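Local atomic coordinates of putative hydrolase (Bacteroides ovatus, PDB entry 4HBS), a protein that has no established function but folds as a five-bladed beta-propeller and is probably a hydrolase, perhaps acting on carbohydrates like relatives in the beta-fructosidase clan. Residues N168-L173 with T206-I211; T306-G311 with F403-L408. One frame throughout, in Å; residues are numbered along the deposited sequence.

How the interactions relate
The two contacts belong to different blades of the propeller, their centres 31 Å apart and their nearest atoms about 17 Å apart, so neither touches the other. Interaction 1 comes first and is complete before interaction 2 begins. It is local, joining strand 169-178 to the entry into strand 210-218 within one four-stranded antiparallel sheet. The segments of interaction 2 lie 92 residues apart at their closest ends; they link strand 306-312, in a later sheet, to the turn following strand 399-403. That last strand pairs with 38-42 from near the start of the chain, in the sheet that closes the ring. One contact thus packs within a blade, whereas the other ties neighbouring blades close to the ring closure.

Interaction 1: N168-L173 with T206-I211; sequences NQMQML and TYMKLI
Beside Met208, which meets Met170 across this contact, the phenol oxygen OH of Tyr207 is hydrogen-bonded to both Asp68 OD2 and Asn70 ND2, anchoring the turn from which Met208 reaches out. That turn is a type II beta turn from Thr206 to Lys209, closed by Lys209 N and Thr206 O at 3.2 Å. Met208 takes its third position, with phi at +61°, where glycine is common. The backbones stay apart, the CA atoms of Met170 and Met208 being 8.4 Å from each other, and two long, flexible, apolar side chains fill the distance.

Both are modelled as selenomethionine, and the side chains cross at about a right angle and meet at their ends: Met170 SE lies 3.7 Å from Met208 CE, while Met170 CE faces Met208 SE at 3.9 Å. Met170 has CG anti to the backbone N (chi1 -170°) and stays extended until chi3, where its methyl bends aside; Met208 bends earlier, at chi2. A looser, peripheral van der Waals touch brings the methyl Ile211 CG2 to 4.5 Å from the amide nitrogen Gln169 NE2; Gln169 is partly exposed, which suits its polar amide.

Strand 187-197 lies between strands 169-178 and 210-218 and hydrogen-bonds to both segments. Phe72, on strand 71-75 of another blade, touches Met170, Met172 and Met208, so the selenomethionine pair also lies at a blade-to-blade interface.

Interaction 2: T306-G311 with F403-L408; sequences TYYMIG and FNWESL
The strand bearing Tyr308 and the 3-10 turn bearing Trp405 do not pair, their closest CA atoms, those of Tyr308 and Glu406, lying 9.3 Å apart. Two large aromatic side chains bridge that distance in a T-shaped stack: the planes stand at 82°, and Trp405 CZ3 sits 3.6 Å above the Tyr308 ring, over its centre. Tryptophan suits the place because its long indole delivers a C-H edge, and tyrosine offers a broad pi face. Thr306 CG2 lies over the rim of the tyrosine's opposite face, from two residues back on the same strand. On the turn, Glu406 CG lies over the rim of one indole face. Trp405 CG sits between the backbone N and the carbonyl carbon (chi1 54°), which sends the indole toward the strand. Its NE1 bonds to Gly369 O, which helps hold the ring's rotation. Asn404 O braces the turn by accepting from Ser407 OG at 2.9 Å and from Ser407 N at 3.1 Å. An alanine in place of Tyr308 would remove the ring and would probably leave the CZ3 edge of Trp405 facing a gap. Trp405 also meets Phe301 edge-to-face. Such apolar, aromatic packing between adjacent blades is characteristic of a beta-propeller, here beside the sheet that joins the two chain ends.

Interaction 1: N168-L173 with T206-I211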
loop_
_atom_site.group_PDB
_atom_site.type_symbol
_atom_site.label_atom_id
_atom_site.label_comp_id
_atom_site.label_asym_id
_atom_site.label_seq_id
_atom_site.Cartn_x
_atom_site.Cartn_y
_atom_site.Cartn_z
ATOM N N ASN A 168 12.883 -16.061 -9.506
ATOM C CA ASN A 168 13.823 -14.941 -9.274
ATOM C C ASN A 168 13.472 -13.717 -10.161
ATOM O O ASN A 168 14.320 -13.158 -10.879
ATOM C CB ASN A 168 15.298 -15.377 -9.467
ATOM C CG ASN A 168 16.304 -14.434 -8.787
ATOM O OD1 ASN A 168 16.143 -14.041 -7.607
ATOM N ND2 ASN A 168 17.365 -14.046 -9.507
ATOM N N GLN A 169 12.191 -13.350 -10.123
ATOM C CA GLN A 169 11.621 -12.223 -10.855
ATOM C C GLN A 169 10.437 -11.757 -10.090
ATOM O O GLN A 169 9.707 -12.603 -9.562
ATOM C CB GLN A 169 11.188 -12.624 -12.277
ATOM C CG GLN A 169 12.326 -12.860 -13.240
ATOM C CD GLN A 169 11.834 -13.087 -14.641
ATOM O OE1 GLN A 169 10.717 -13.574 -14.876
ATOM N NE2 GLN A 169 12.682 -12.786 -15.607
HETATM N N MSE A 170 10.213 -10.441 -10.012
HETATM C CA MSE A 170 9.060 -9.931 -9.291
HETATM C C MSE A 170 7.927 -9.646 -10.268
HETATM O O MSE A 170 8.082 -8.829 -11.183
HETATM C CB MSE A 170 9.409 -8.683 -8.492
HETATM C CG MSE A 170 8.300 -8.253 -7.541
HETATM SE SE MSE A 170 8.604 -6.493 -6.888
HETATM C CE MSE A 170 8.171 -5.554 -8.486
ATOM N N GLN A 171 6.786 -10.323 -10.056
ATOM C CA GLN A 171 5.564 -10.152 -10.837
ATOM C C GLN A 171 4.678 -9.223 -10.060
ATOM O O GLN A 171 4.399 -9.503 -8.890
ATOM C CB GLN A 171 4.850 -11.491 -11.053
ATOM C CG GLN A 171 5.741 -12.634 -11.467
ATOM C CD GLN A 171 4.897 -13.856 -11.634
ATOM O OE1 GLN A 171 4.410 -14.423 -10.650
ATOM N NE2 GLN A 171 4.627 -14.251 -12.871
HETATM N N MSE A 172 4.253 -8.111 -10.674
HETATM C CA MSE A 172 3.433 -7.101 -10.017
HETATM C C MSE A 172 2.185 -6.766 -10.812
HETATM O O MSE A 172 2.240 -6.719 -12.044
HETATM C CB MSE A 172 4.270 -5.835 -9.860
HETATM C CG MSE A 172 3.454 -4.621 -9.417
HETATM SE SE MSE A 172 4.532 -3.232 -8.774
HETATM C CE MSE A 172 3.308 -2.548 -7.540
ATOM N N LEU A 173 1.082 -6.447 -10.105
ATOM C CA LEU A 173 -0.148 -5.989 -10.737
ATOM C C LEU A 173 -0.241 -4.458 -10.657
ATOM O O LEU A 173 -0.011 -3.872 -9.598
ATOM C CB LEU A 173 -1.405 -6.584 -10.090
ATOM C CG LEU A 173 -1.557 -8.072 -10.039
ATOM C CD1 LEU A 173 -2.795 -8.429 -9.307
ATOM C CD2 LEU A 173 -1.602 -8.698 -11.419
ATOM N N THR A 206 20.069 -3.523 -15.465
ATOM C CA THR A 206 19.218 -4.708 -15.369
ATOM C C THR A 206 18.306 -4.728 -14.127
ATOM O O THR A 206 17.160 -5.159 -14.236
ATOM C CB THR A 206 20.100 -5.981 -15.391
ATOM O OG1 THR A 206 21.152 -5.873 -14.426
ATOM C CG2 THR A 206 20.719 -6.217 -16.750
ATOM N N TYR A 207 18.815 -4.300 -12.956
ATOM C CA TYR A 207 18.067 -4.376 -11.692
ATOM C C TYR A 207 16.780 -3.537 -11.658
ATOM O O TYR A 207 16.821 -2.304 -11.783
ATOM C CB TYR A 207 18.941 -3.982 -10.508
ATOM C CG TYR A 207 18.415 -4.552 -9.215
ATOM C CD1 TYR A 207 18.699 -5.861 -8.843
ATOM C CD2 TYR A 207 17.562 -3.819 -8.405
ATOM C CE1 TYR A 207 18.188 -6.406 -7.671
ATOM C CE2 TYR A 207 17.048 -4.353 -7.232
ATOM C CZ TYR A 207 17.371 -5.644 -6.863
ATOM O OH TYR A 207 16.874 -6.169 -5.698
HETATM N N MSE A 208 15.641 -4.236 -11.393
HETATM C CA MSE A 208 14.276 -3.707 -11.335
HETATM C C MSE A 208 13.832 -3.101 -12.688
HETATM O O MSE A 208 12.924 -2.263 -12.723
HETATM C CB MSE A 208 14.082 -2.712 -10.168
HETATM C CG MSE A 208 13.581 -3.369 -8.887
HETATM SE SE MSE A 208 11.866 -4.315 -9.049
HETATM C CE MSE A 208 12.105 -5.511 -7.672
ATOM N N LYS A 209 14.403 -3.601 -13.809
ATOM C CA LYS A 209 13.995 -3.165 -15.138
ATOM C C LYS A 209 12.732 -3.940 -15.474
ATOM O O LYS A 209 12.647 -5.129 -15.141
ATOM C CB LYS A 209 15.101 -3.399 -16.197
ATOM N N LEU A 210 11.739 -3.266 -16.099
ATOM C CA LEU A 210 10.488 -3.907 -16.523
ATOM C C LEU A 210 10.786 -4.854 -17.712
ATOM O O LEU A 210 11.005 -4.384 -18.832
ATOM C CB LEU A 210 9.459 -2.825 -16.909
ATOM C CG LEU A 210 8.062 -3.266 -17.375
ATOM C CD1 LEU A 210 7.355 -4.087 -16.331
ATOM C CD2 LEU A 210 7.203 -2.057 -17.670
ATOM N N ILE A 211 10.857 -6.177 -17.441
ATOM C CA ILE A 211 11.145 -7.208 -18.453
ATOM C C ILE A 211 9.958 -7.434 -19.400
ATOM O O ILE A 211 10.176 -7.664 -20.595
ATOM C CB ILE A 211 11.556 -8.542 -17.747
ATOM C CG1 ILE A 211 12.901 -8.384 -17.032
ATOM C CG2 ILE A 211 11.566 -9.741 -18.702
ATOM C CD1 ILE A 211 14.022 -7.611 -17.845
#

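Interaction 2: T306-G311 with F403-L408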
loop_
_atom_site.group_PDB
_atom_site.type_symbol
_atom_site.label_atom_id
_atom_site.label_comp_id
_atom_site.label_asym_id
_atom_site.label_seq_id
_atom_site.Cartn_x
_atom_site.Cartn_y
_atom_site.Cartn_z
ATOM N N THR A 306 -3.604 -19.605 12.334
ATOM C CA THR A 306 -4.666 -18.612 12.224
ATOM C C THR A 306 -4.329 -17.587 11.145
ATOM O O THR A 306 -3.180 -17.149 11.036
ATOM C CB THR A 306 -4.886 -17.924 13.590
ATOM O OG1 THR A 306 -5.098 -18.927 14.590
ATOM C CG2 THR A 306 -6.068 -16.942 13.577
ATOM N N TYR A 307 -5.349 -17.201 10.359
ATOM C CA TYR A 307 -5.242 -16.166 9.350
ATOM C C TYR A 307 -5.772 -14.921 9.962
ATOM O O TYR A 307 -6.858 -14.953 10.521
ATOM C CB TYR A 307 -6.025 -16.526 8.092
ATOM C CG TYR A 307 -5.395 -17.680 7.364
ATOM C CD1 TYR A 307 -5.661 -18.990 7.738
ATOM C CD2 TYR A 307 -4.440 -17.467 6.381
ATOM C CE1 TYR A 307 -5.045 -20.066 7.104
ATOM C CE2 TYR A 307 -3.818 -18.531 5.738
ATOM C CZ TYR A 307 -4.101 -19.834 6.122
ATOM O OH TYR A 307 -3.528 -20.910 5.480
ATOM N N TYR A 308 -4.998 -13.839 9.924
ATOM C CA TYR A 308 -5.402 -12.548 10.462
ATOM C C TYR A 308 -5.542 -11.585 9.327
ATOM O O TYR A 308 -4.716 -11.600 8.418
ATOM C CB TYR A 308 -4.371 -12.030 11.464
ATOM C CG TYR A 308 -4.222 -12.921 12.673
ATOM C CD1 TYR A 308 -5.096 -12.819 13.753
ATOM C CD2 TYR A 308 -3.206 -13.869 12.744
ATOM C CE1 TYR A 308 -4.956 -13.636 14.876
ATOM C CE2 TYR A 308 -3.048 -14.677 13.867
ATOM C CZ TYR A 308 -3.929 -14.564 14.929
ATOM O OH TYR A 308 -3.794 -15.378 16.032
HETATM N N MSE A 309 -6.580 -10.755 9.362
HETATM C CA MSE A 309 -6.818 -9.724 8.359
HETATM C C MSE A 309 -6.773 -8.399 9.029
HETATM O O MSE A 309 -7.368 -8.278 10.092
HETATM C CB MSE A 309 -8.177 -9.913 7.717
HETATM C CG MSE A 309 -8.443 -8.934 6.617
HETATM SE SE MSE A 309 -10.195 -9.231 5.851
HETATM C CE MSE A 309 -10.786 -7.621 6.245
ATOM N N ILE A 310 -6.098 -7.394 8.433
ATOM C CA ILE A 310 -6.043 -6.041 9.008
ATOM C C ILE A 310 -6.519 -5.080 7.955
ATOM O O ILE A 310 -5.994 -5.072 6.852
ATOM C CB ILE A 310 -4.648 -5.643 9.549
ATOM C CG1 ILE A 310 -4.175 -6.642 10.619
ATOM C CG2 ILE A 310 -4.681 -4.202 10.139
ATOM C CD1 ILE A 310 -2.782 -6.580 10.857
ATOM N N GLY A 311 -7.501 -4.277 8.297
ATOM C CA GLY A 311 -8.067 -3.302 7.381
ATOM C C GLY A 311 -8.475 -2.037 8.081
ATOM O O GLY A 311 -8.609 -2.010 9.302
ATOM N N PHE A 403 3.059 -3.933 18.773
ATOM C CA PHE A 403 3.639 -5.102 19.436
ATOM C C PHE A 403 2.581 -5.782 20.278
ATOM O O PHE A 403 1.750 -5.111 20.904
ATOM C CB PHE A 403 4.816 -4.714 20.308
ATOM C CG PHE A 403 6.011 -4.249 19.528
ATOM C CD1 PHE A 403 6.042 -2.978 18.971
ATOM C CD2 PHE A 403 7.144 -5.046 19.421
ATOM C CE1 PHE A 403 7.163 -2.531 18.285
ATOM C CE2 PHE A 403 8.267 -4.598 18.735
ATOM C CZ PHE A 403 8.268 -3.346 18.164
ATOM N N ASN A 404 2.595 -7.111 20.282
ATOM C CA ASN A 404 1.663 -7.915 21.052
ATOM C C ASN A 404 0.198 -7.769 20.525
ATOM O O ASN A 404 -0.753 -7.945 21.286
ATOM C CB ASN A 404 1.786 -7.566 22.550
ATOM C CG ASN A 404 1.515 -8.707 23.492
ATOM O OD1 ASN A 404 1.626 -9.893 23.144
ATOM N ND2 ASN A 404 1.160 -8.376 24.724
ATOM N N TRP A 405 0.041 -7.494 19.204
ATOM C CA TRP A 405 -1.261 -7.433 18.494
ATOM C C TRP A 405 -2.057 -8.749 18.657
ATOM O O TRP A 405 -3.282 -8.728 18.680
ATOM C CB TRP A 405 -1.058 -7.141 16.991
ATOM C CG TRP A 405 -0.126 -8.088 16.286
ATOM C CD1 TRP A 405 1.229 -7.981 16.184
ATOM C CD2 TRP A 405 -0.474 -9.341 15.684
ATOM N NE1 TRP A 405 1.743 -9.075 15.534
ATOM C CE2 TRP A 405 0.723 -9.937 15.235
ATOM C CE3 TRP A 405 -1.680 -10.036 15.512
ATOM C CZ2 TRP A 405 0.741 -11.170 14.580
ATOM C CZ3 TRP A 405 -1.656 -11.273 14.892
ATOM C CH2 TRP A 405 -0.456 -11.828 14.435
ATOM N N GLU A 406 -1.335 -9.886 18.777
ATOM C CA GLU A 406 -1.883 -11.243 18.986
ATOM C C GLU A 406 -2.819 -11.333 20.222
ATOM O O GLU A 406 -3.740 -12.147 20.218
ATOM C CB GLU A 406 -0.724 -12.252 19.179
ATOM C CG GLU A 406 0.236 -12.358 18.000
ATOM C CD GLU A 406 1.614 -11.729 18.160
ATOM O OE1 GLU A 406 1.704 -10.612 18.726
ATOM O OE2 GLU A 406 2.596 -12.320 17.649
ATOM N N SER A 407 -2.557 -10.508 21.278
ATOM C CA SER A 407 -3.326 -10.454 22.535
ATOM C C SER A 407 -4.802 -10.218 22.362
ATOM O O SER A 407 -5.562 -10.655 23.210
ATOM C CB SER A 407 -2.810 -9.333 23.424
ATOM O OG SER A 407 -1.432 -9.500 23.685
ATOM N N LEU A 408 -5.225 -9.511 21.298
ATOM C CA LEU A 408 -6.635 -9.185 21.076
ATOM C C LEU A 408 -7.586 -10.380 21.232
ATOM O O LEU A 408 -8.701 -10.185 21.726
ATOM C CB LEU A 408 -6.831 -8.561 19.691
ATOM C CG LEU A 408 -6.300 -7.130 19.508
ATOM C CD1 LEU A 408 -6.468 -6.694 18.098
ATOM C CD2 LEU A 408 -6.999 -6.147 20.435
#